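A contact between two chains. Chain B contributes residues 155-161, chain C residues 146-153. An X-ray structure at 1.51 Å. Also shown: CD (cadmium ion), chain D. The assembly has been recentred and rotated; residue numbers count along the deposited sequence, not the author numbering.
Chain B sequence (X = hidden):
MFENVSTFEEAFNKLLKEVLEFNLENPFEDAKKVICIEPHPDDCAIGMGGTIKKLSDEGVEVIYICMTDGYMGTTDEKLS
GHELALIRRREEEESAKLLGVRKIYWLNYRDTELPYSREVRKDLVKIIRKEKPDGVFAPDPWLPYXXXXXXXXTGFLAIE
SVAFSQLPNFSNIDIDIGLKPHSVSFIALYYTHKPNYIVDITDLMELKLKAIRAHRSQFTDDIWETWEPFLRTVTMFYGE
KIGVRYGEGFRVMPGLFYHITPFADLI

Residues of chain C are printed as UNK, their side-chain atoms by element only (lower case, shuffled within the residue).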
# COMPACT_ATOMS: atom_id res chain seq x y z
N GLY B 155 -5.39 1.83 -19.57
CA GLY B 155 -5.55 3.10 -20.33
C GLY B 155 -4.93 4.30 -19.63
O GLY B 155 -4.27 5.09 -20.25
N PHE B 156 -5.27 4.45 -18.32
CA PHE B 156 -4.70 5.60 -17.61
C PHE B 156 -3.19 5.50 -17.55
O PHE B 156 -2.55 6.55 -17.75
CB PHE B 156 -5.30 5.64 -16.17
CG PHE B 156 -6.75 6.07 -16.08
CD1 PHE B 156 -7.16 7.31 -16.63
CD2 PHE B 156 -7.70 5.22 -15.45
CE1 PHE B 156 -8.56 7.72 -16.43
CE2 PHE B 156 -9.07 5.63 -15.32
CZ PHE B 156 -9.46 6.87 -15.84
N LEU B 157 -2.65 4.37 -17.18
CA LEU B 157 -1.17 4.27 -17.05
C LEU B 157 -0.52 4.52 -18.40
O LEU B 157 0.58 5.11 -18.44
CB LEU B 157 -0.79 2.90 -16.54
CG LEU B 157 -1.25 2.66 -15.09
CD1 LEU B 157 -1.16 1.15 -14.82
CD2 LEU B 157 -0.35 3.36 -14.09
N ALA B 158 -1.16 4.10 -19.51
CA ALA B 158 -0.51 4.36 -20.84
C ALA B 158 -0.47 5.84 -21.15
O ALA B 158 0.60 6.38 -21.54
CB ALA B 158 -1.36 3.62 -21.92
N ILE B 159 -1.55 6.57 -20.88
CA ILE B 159 -1.62 7.97 -21.17
C ILE B 159 -0.60 8.66 -20.22
O ILE B 159 0.18 9.52 -20.80
CB ILE B 159 -3.00 8.45 -20.91
CG1 ILE B 159 -3.94 7.90 -22.00
CG2 ILE B 159 -3.02 10.02 -21.05
CD1 ILE B 159 -5.48 8.17 -21.59
N GLU B 160 -0.59 8.38 -18.99
CA GLU B 160 0.32 9.04 -18.10
C GLU B 160 1.75 8.74 -18.52
O GLU B 160 2.63 9.63 -18.39
CB GLU B 160 0.05 8.46 -16.70
CG GLU B 160 -1.33 8.87 -16.23
CD GLU B 160 -1.92 7.94 -15.11
OE1 GLU B 160 -1.17 7.09 -14.60
OE2 GLU B 160 -3.13 8.06 -14.81
N SER B 161 2.05 7.52 -18.86
CA SER B 161 3.44 7.09 -19.10
C SER B 161 3.92 7.75 -20.43
O SER B 161 5.10 8.11 -20.52
CB SER B 161 3.58 5.61 -19.23
OG SER B 161 3.23 5.00 -17.96
N UNK C 146 -9.51 14.33 -18.19
CA UNK C 146 -8.44 14.81 -17.34
C UNK C 146 -7.52 13.61 -17.01
O UNK C 146 -7.96 12.64 -16.38
c UNK C 146 -6.78 16.63 -15.74
o UNK C 146 -5.65 16.23 -15.88
c UNK C 146 -8.97 15.38 -16.03
c UNK C 146 -7.88 15.77 -15.07
o UNK C 146 -7.23 17.78 -16.02
N UNK C 147 -6.28 13.68 -17.50
CA UNK C 147 -5.38 12.54 -17.42
C UNK C 147 -4.28 12.70 -16.36
O UNK C 147 -3.42 11.76 -16.23
c UNK C 147 -4.68 12.41 -18.78
o UNK C 147 -5.77 12.10 -19.72
N UNK C 148 -4.29 13.78 -15.56
CA UNK C 148 -3.25 13.93 -14.54
C UNK C 148 -3.81 13.38 -13.19
O UNK C 148 -4.74 13.98 -12.66
c UNK C 148 -2.86 15.39 -14.40
c UNK C 148 -0.40 16.20 -14.23
n UNK C 148 -1.10 14.80 -12.63
c UNK C 148 -1.49 15.51 -13.80
c UNK C 148 0.20 15.02 -12.43
n UNK C 148 0.65 15.87 -13.39
N UNK C 149 -3.23 12.31 -12.69
CA UNK C 149 -3.78 11.78 -11.39
C UNK C 149 -3.71 12.82 -10.27
O UNK C 149 -4.54 12.81 -9.37
c UNK C 149 -1.55 10.81 -11.87
c UNK C 149 -2.04 11.54 -13.15
c UNK C 149 -2.89 10.58 -11.09
N UNK C 150 -2.69 13.72 -10.28
CA UNK C 150 -2.67 14.67 -9.18
C UNK C 150 -3.88 15.59 -9.24
O UNK C 150 -4.36 16.09 -8.22
o UNK C 150 0.98 15.59 -9.38
o UNK C 150 0.02 13.80 -8.54
c UNK C 150 -1.42 15.63 -9.24
c UNK C 150 -0.08 14.95 -9.09
N UNK C 151 -4.37 15.94 -10.45
CA UNK C 151 -5.56 16.80 -10.54
C UNK C 151 -6.79 16.02 -10.12
O UNK C 151 -7.59 16.60 -9.32
n UNK C 151 -5.40 19.61 -12.88
c UNK C 151 -5.70 17.27 -12.00
n UNK C 151 -3.29 20.03 -12.50
c UNK C 151 -3.55 18.73 -12.01
c UNK C 151 -4.86 18.47 -12.30
c UNK C 151 -4.42 20.53 -12.96
N UNK C 152 -7.02 14.80 -10.57
CA UNK C 152 -8.22 14.07 -10.20
C UNK C 152 -8.21 13.87 -8.66
O UNK C 152 -9.25 14.13 -7.93
n UNK C 152 -6.57 10.50 -14.89
c UNK C 152 -8.57 11.32 -12.87
c UNK C 152 -8.22 12.69 -10.88
c UNK C 152 -6.54 10.11 -13.62
c UNK C 152 -8.38 12.72 -12.38
n UNK C 152 -7.39 10.49 -12.69
n UNK C 152 -5.59 9.24 -13.28
N UNK C 153 -7.05 13.46 -8.16
CA UNK C 153 -6.98 13.18 -6.66
C UNK C 153 -7.19 14.44 -5.85
O UNK C 153 -7.85 14.41 -4.81
n UNK C 153 -4.38 9.06 -7.22
c UNK C 153 -5.64 12.52 -6.37
n UNK C 153 -3.81 6.84 -7.24
c UNK C 153 -3.49 8.13 -6.86
c UNK C 153 -5.65 11.10 -6.90
n UNK C 153 -2.40 8.41 -6.12
c UNK C 153 -4.30 10.46 -6.76
CD CD D . -1.48 21.37 -12.53
O HOH W 1 -4.67 9.40 -16.68
O HOH W 2 -0.42 20.12 -14.47

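Position 146 of chain C carries three side-chain carbons in a row, the last bearing two oxygens, and its CA-to-CB bond points away from chain B. A carboxylate at the end of three carbons is glutamate, C:Glu146. The carboxylate turns back on its own loop: OE2 of C:Glu146 accepts from the backbone N of position 148 at 2.8 Å.

Position 147 has one carbon and one oxygen. The short side chain offers its CB to CG2 of B:Ile159 at 3.7 Å, while the carbonyl O of position 147 is 3.6 Å from CG of B:Glu160. One carbon and a hydroxyl make serine, C:Ser147.

At 148 a single carbon leads to a five-membered ring of three carbons and two nitrogens, with no contact to chain B: a histidine. C:His148 caps the helix that follows: its ND1 accepts from the backbone N of position 150 at 3.0 Å, satisfying an amide that the first turn would leave free.

Position 149 has three carbons closing a ring onto the backbone N, and the ring carbon bonded to that N lies 4.0 Å from OE2 of B:Glu160. The closed ring means proline. A first helical turn suits C:Pro149, since an N there needs no hydrogen to give.

Position 150 has two carbons, the second with two oxygens, and is out of reach of chain B: aspartate. Both carboxylate oxygens of C:Asp150 are hydrogen-bonded elsewhere in the structure, and a carboxylate suits this buried site because it can accept at both oxygens.

Position 151 shows one carbon, then a five-membered ring of three carbons and two nitrogens, out of reach of chain B. This is C:His151, whose NE2 binds the cadmium ion CD at 2.2 Å, a role suited to an imidazole nitrogen with a free lone pair.

Position 152 has three carbons, a nitrogen, then a carbon bearing two more nitrogens, and its CA-to-CB bond points toward chain B. A terminal nitrogen lies 3.1 Å from OE2 of B:Glu160. Only arginine fits. From C:Arg152, NH2 donates to that OE2, and NH1 donates to O of C:Glu146 at 3.0 Å.

Position 153 has the same atoms, but is extended and out of reach of chain B; it is also arginine. NH1 and NH2 of C:Arg153 are hydrogen-bonded elsewhere in the structure, as suits a guanidinium with several N-H groups to donate.

The contact centres on the salt bridge between C:Arg152 and B:Glu160. The carboxylate meets the guanidinium at its edge, where the N-H bonds point, while B:Phe156 covers one face, its CD1 3.7 Å from NH1 of C:Arg152. Water 1 donates to OE2 of B:Glu160 and O of C:Ser147 and accepts from NH1 of C:Arg152, tying the charged pair to the loop. Beside this polar cluster, B:Ile159 packs against C:Ser147.

Chain C, residues 146-153: ESHPDHRR
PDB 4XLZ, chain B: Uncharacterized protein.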